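Local coordinates for protein putative oxidoreductase (Magnetospirillum magnetotacticum, PDB 3C1A) that probably acts as an NAD(P)-dependent oxidoreductase of the GFO/IDH/MocA family, with a nucleotide-binding Rossmann fold and a C-terminal sheet domain, at residues A[221-225]-A[226-230]; A[301-304]-A[305-309]. All blocks are in the same frame, centred on the assembly; numbering follows the deposited sequence.

Contact 1: A[221-225]-A[226-230]; sequences HIRLC and NTMDK
The SG of C225 stands anti to its own backbone N (chi1 178°) and reaches over the turn that follows. M228 sets CG between its backbone N and carbonyl carbon (chi1 63°), which turns its selenium back toward the strand. R223 runs extended from CG to NE and arrives at the same place. The M228 SE lies over one face of the R223 guanidinium, 3.6 Å from R223 NH1. The M228 SE also rests on C225 CB, at 3.9 Å. M228 is a selenomethionine. The M228 CG packs against the backbone O of C225 at 3.7 Å. The T227 amide N donates a weak hydrogen bond to C225 SG, 3.6 Å long. The T227 OG1 sits beside that sulfur, 3.2 Å from C225 SG. These contacts line the connection between strands 218-225 and 229-238 of the C-terminal mixed sheet, which lie on either side of strand 148-158. The R223 guanidinium ends in salt bridges to D208 and E154, which probably balance its charge while the selenium covers a face. The N226 side chain is held by the backbone of E205 and G207. Its OD1 accepts from the G207 N, and its ND2 donates to the E205 O.

Contact 2: A[301-304]-A[305-309]; sequences LELG and LRVVR
L303 and R306 meet one turn apart on helix 301-314. The L303 CD1 lies over one face of the R306 guanidinium, 3.6 Å from R306 NH1. R306 bends at chi3 (53°), which turns this group back along the helix. The backbone beneath is regular: L305 N donates a hydrogen bond to L301 O at 2.9 Å, and three more i to i+4 hydrogen bonds follow, up to V308 N with G304 O. The buried side is close-packed. The V307 CG2 sits 3.1 Å from L303 O. L301 and L305 press on helix 106-119, while L303 and V307 face helix 168-184. The solvent side is looser. E302 bends at chi2 (49°), laying its carboxylate beside L305 and R306. The E302 OE2 is 3.7 Å from L305 CD2 and 3.6 Å from R306 CG. Carboxylate and guanidinium are nearly coplanar, yet E302 OE2 stays 5.4 Å from R306 NE. R306 pairs instead with D187 through NE. A water at the edge of the R309 guanidinium hydrogen-bonds to R309 NH1; its link to E302 OE2 is too short to be certain. With R306 replaced by an alanine, D187 would probably lose its salt-bridge partner and the L303 methyl its cover. The whole is an amphipathic α-helix, its apolar side set against helices 106-119 and 168-184, with E302 and R309 on its exposed side.

In the fold
Contact 1 comes first along the chain and contact 2 near its end. Their centres are 23 Å apart and their nearest atoms about 9 Å apart, so they do not touch. Contact 1 lies in the mixed sheet of the C-terminal domain, where the chain leaves strand 218-225 for strand 229-238. Contact 2 lies within the last helix, 301-314. Helix 168-184 is shared: I222, L224 and N226 of contact 1 touch it, and so do L303, R306 and V307 of contact 2. Helix 301-314 also packs on helix 106-119 of the Rossmann part. The final helix thus joins the Rossmann fold, which probably binds the nucleotide, to a helix that packs on strand 218-225 of the C-terminal sheet.

Contact 1: A[221-225]-A[226-230]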
loop_
_atom_site.group_PDB
_atom_site.type_symbol
_atom_site.label_atom_id
_atom_site.label_comp_id
_atom_site.label_asym_id
_atom_site.label_seq_id
_atom_site.Cartn_x
_atom_site.Cartn_y
_atom_site.Cartn_z
ATOM N N HIS A 221 -11.201 13.105 3.983
ATOM C CA HIS A 221 -10.761 13.097 5.391
ATOM C C HIS A 221 -10.331 11.675 5.763
ATOM O O HIS A 221 -11.111 10.701 5.702
ATOM C CB HIS A 221 -11.846 13.557 6.365
ATOM C CG HIS A 221 -12.377 14.936 6.091
ATOM N ND1 HIS A 221 -13.689 15.169 5.750
ATOM C CD2 HIS A 221 -11.778 16.150 6.111
ATOM C CE1 HIS A 221 -13.877 16.462 5.563
ATOM N NE2 HIS A 221 -12.734 17.083 5.782
ATOM N N ILE A 222 -9.077 11.561 6.145
ATOM C CA ILE A 222 -8.472 10.279 6.451
ATOM C C ILE A 222 -8.136 10.225 7.922
ATOM O O ILE A 222 -7.224 10.906 8.359
ATOM C CB ILE A 222 -7.168 10.110 5.654
ATOM C CG1 ILE A 222 -7.459 10.054 4.144
ATOM C CG2 ILE A 222 -6.293 8.950 6.180
ATOM C CD1 ILE A 222 -6.146 10.156 3.265
ATOM N N ARG A 223 -8.857 9.409 8.671
ATOM C CA ARG A 223 -8.597 9.278 10.107
ATOM C C ARG A 223 -7.724 8.044 10.426
ATOM O O ARG A 223 -8.021 6.931 9.993
ATOM C CB ARG A 223 -9.899 9.243 10.899
ATOM C CG ARG A 223 -9.695 9.457 12.415
ATOM C CD ARG A 223 -10.822 8.891 13.238
ATOM N NE ARG A 223 -10.532 8.999 14.663
ATOM C CZ ARG A 223 -11.155 8.298 15.611
ATOM N NH1 ARG A 223 -12.141 7.449 15.319
ATOM N NH2 ARG A 223 -10.806 8.475 16.882
ATOM N N LEU A 224 -6.642 8.303 11.170
ATOM C CA LEU A 224 -5.681 7.318 11.683
ATOM C C LEU A 224 -5.592 7.479 13.213
ATOM O O LEU A 224 -5.203 8.559 13.716
ATOM C CB LEU A 224 -4.282 7.538 11.099
ATOM C CG LEU A 224 -4.151 7.915 9.617
ATOM C CD1 LEU A 224 -2.723 8.389 9.231
ATOM C CD2 LEU A 224 -4.630 6.749 8.724
ATOM N N CYS A 225 -5.943 6.416 13.913
ATOM C CA CYS A 225 -5.937 6.347 15.372
ATOM C C CYS A 225 -5.489 4.974 15.907
ATOM O O CYS A 225 -6.098 3.941 15.597
ATOM C CB CYS A 225 -7.299 6.693 15.883
ATOM S SG CYS A 225 -7.381 6.567 17.685
ATOM N N ASN A 226 -4.389 4.972 16.666
ATOM C CA ASN A 226 -3.786 3.730 17.172
ATOM C C ASN A 226 -4.140 3.441 18.646
ATOM O O ASN A 226 -3.446 2.659 19.329
ATOM C CB ASN A 226 -2.271 3.674 16.940
ATOM C CG ASN A 226 -1.486 4.743 17.722
ATOM O OD1 ASN A 226 -2.072 5.623 18.336
ATOM N ND2 ASN A 226 -0.152 4.659 17.679
ATOM N N THR A 227 -5.256 4.023 19.106
ATOM C CA THR A 227 -5.735 3.805 20.464
ATOM C C THR A 227 -7.181 3.295 20.493
ATOM O O THR A 227 -7.866 3.494 21.476
ATOM C CB THR A 227 -5.572 5.084 21.302
ATOM O OG1 THR A 227 -6.311 6.168 20.720
ATOM C CG2 THR A 227 -4.121 5.498 21.382
HETATM N N MSE A 228 -7.649 2.639 19.436
HETATM C CA MSE A 228 -9.042 2.183 19.350
HETATM C C MSE A 228 -9.120 0.773 18.796
HETATM O O MSE A 228 -8.142 0.240 18.271
HETATM C CB MSE A 228 -9.904 3.123 18.472
HETATM C CG MSE A 228 -9.453 3.177 17.058
HETATM SE SE MSE A 228 -10.430 4.297 15.851
HETATM C CE MSE A 228 -11.588 2.987 15.095
ATOM N N ASP A 229 -10.281 0.140 18.902
ATOM C CA ASP A 229 -10.423 -1.202 18.348
ATOM C C ASP A 229 -10.108 -1.280 16.847
ATOM O O ASP A 229 -10.355 -0.345 16.103
ATOM C CB ASP A 229 -11.816 -1.781 18.589
ATOM C CG ASP A 229 -12.036 -2.262 20.030
ATOM O OD1 ASP A 229 -11.102 -2.240 20.858
ATOM O OD2 ASP A 229 -13.166 -2.730 20.318
ATOM N N LYS A 230 -9.650 -2.458 16.423
ATOM C CA LYS A 230 -9.267 -2.727 15.041
ATOM C C LYS A 230 -10.402 -2.467 14.035
ATOM O O LYS A 230 -11.522 -2.993 14.149
ATOM C CB LYS A 230 -8.715 -4.159 14.908
ATOM C CG LYS A 230 -7.990 -4.438 13.598
#

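Contact 2: A[301-304]-A[305-309]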
loop_
_atom_site.group_PDB
_atom_site.type_symbol
_atom_site.label_atom_id
_atom_site.label_comp_id
_atom_site.label_asym_id
_atom_site.label_seq_id
_atom_site.Cartn_x
_atom_site.Cartn_y
_atom_site.Cartn_z
ATOM N N LEU A 301 5.166 3.295 -9.551
ATOM C CA LEU A 301 6.135 4.109 -8.871
ATOM C C LEU A 301 5.717 5.590 -8.753
ATOM O O LEU A 301 5.954 6.232 -7.705
ATOM C CB LEU A 301 7.453 4.022 -9.642
ATOM C CG LEU A 301 8.614 4.833 -9.089
ATOM C CD1 LEU A 301 8.838 4.568 -7.614
ATOM C CD2 LEU A 301 9.814 4.467 -9.922
ATOM N N GLU A 302 5.150 6.140 -9.822
ATOM C CA GLU A 302 4.739 7.566 -9.818
ATOM C C GLU A 302 3.691 7.842 -8.757
ATOM O O GLU A 302 3.680 8.880 -8.115
ATOM C CB GLU A 302 4.178 7.991 -11.177
ATOM C CG GLU A 302 3.903 9.500 -11.255
ATOM C CD GLU A 302 5.099 10.325 -10.779
ATOM O OE1 GLU A 302 6.252 10.002 -11.190
ATOM O OE2 GLU A 302 4.887 11.267 -9.972
ATOM N N LEU A 303 2.793 6.907 -8.566
ATOM C CA LEU A 303 1.829 7.037 -7.496
ATOM C C LEU A 303 2.493 6.981 -6.129
ATOM O O LEU A 303 2.121 7.751 -5.265
ATOM C CB LEU A 303 0.745 5.969 -7.597
ATOM C CG LEU A 303 -0.430 6.052 -6.612
ATOM C CD1 LEU A 303 -1.187 7.348 -6.729
ATOM C CD2 LEU A 303 -1.402 4.863 -6.807
ATOM N N GLY A 304 3.475 6.094 -5.942
ATOM C CA GLY A 304 4.233 6.026 -4.682
ATOM C C GLY A 304 4.922 7.347 -4.397
ATOM O O GLY A 304 4.940 7.831 -3.248
ATOM N N LEU A 305 5.468 7.947 -5.444
ATOM C CA LEU A 305 6.111 9.254 -5.282
ATOM C C LEU A 305 5.094 10.337 -4.840
ATOM O O LEU A 305 5.369 11.154 -3.930
ATOM C CB LEU A 305 6.856 9.637 -6.559
ATOM C CG LEU A 305 7.341 11.088 -6.724
ATOM C CD1 LEU A 305 8.243 11.559 -5.588
ATOM C CD2 LEU A 305 8.074 11.170 -8.018
ATOM N N ARG A 306 3.939 10.346 -5.477
ATOM C CA ARG A 306 2.913 11.353 -5.188
ATOM C C ARG A 306 2.382 11.179 -3.755
ATOM O O ARG A 306 2.084 12.167 -3.095
ATOM C CB ARG A 306 1.774 11.264 -6.196
ATOM C CG ARG A 306 2.184 11.612 -7.615
ATOM C CD ARG A 306 1.149 11.113 -8.627
ATOM N NE ARG A 306 -0.181 11.581 -8.285
ATOM C CZ ARG A 306 -1.321 10.974 -8.587
ATOM N NH1 ARG A 306 -1.324 9.887 -9.338
ATOM N NH2 ARG A 306 -2.475 11.497 -8.194
ATOM N N VAL A 307 2.247 9.922 -3.308
ATOM C CA VAL A 307 1.853 9.596 -1.903
ATOM C C VAL A 307 2.888 10.152 -0.927
ATOM O O VAL A 307 2.506 10.700 0.113
ATOM C CB VAL A 307 1.776 8.105 -1.656
ATOM C CG1 VAL A 307 1.645 7.799 -0.170
ATOM C CG2 VAL A 307 0.606 7.438 -2.532
ATOM N N VAL A 308 4.176 9.941 -1.235
ATOM C CA VAL A 308 5.272 10.486 -0.407
ATOM C C VAL A 308 5.221 12.009 -0.328
ATOM O O VAL A 308 5.503 12.624 0.737
ATOM C CB VAL A 308 6.678 10.021 -0.885
ATOM C CG1 VAL A 308 7.824 10.843 -0.217
ATOM C CG2 VAL A 308 6.924 8.555 -0.574
ATOM N N ARG A 309 4.839 12.635 -1.429
ATOM C CA ARG A 309 4.741 14.108 -1.449
ATOM C C ARG A 309 3.662 14.599 -0.491
ATOM O O ARG A 309 3.873 15.503 0.293
ATOM C CB ARG A 309 4.483 14.634 -2.864
ATOM C CG ARG A 309 4.410 16.164 -2.885
ATOM C CD ARG A 309 4.276 16.752 -4.267
ATOM N NE ARG A 309 5.425 16.441 -5.100
ATOM C CZ ARG A 309 5.408 15.579 -6.110
ATOM N NH1 ARG A 309 4.300 14.923 -6.428
ATOM N NH2 ARG A 309 6.510 15.370 -6.812
HETATM O O HOH W 1 4.688 13.406 -8.806
#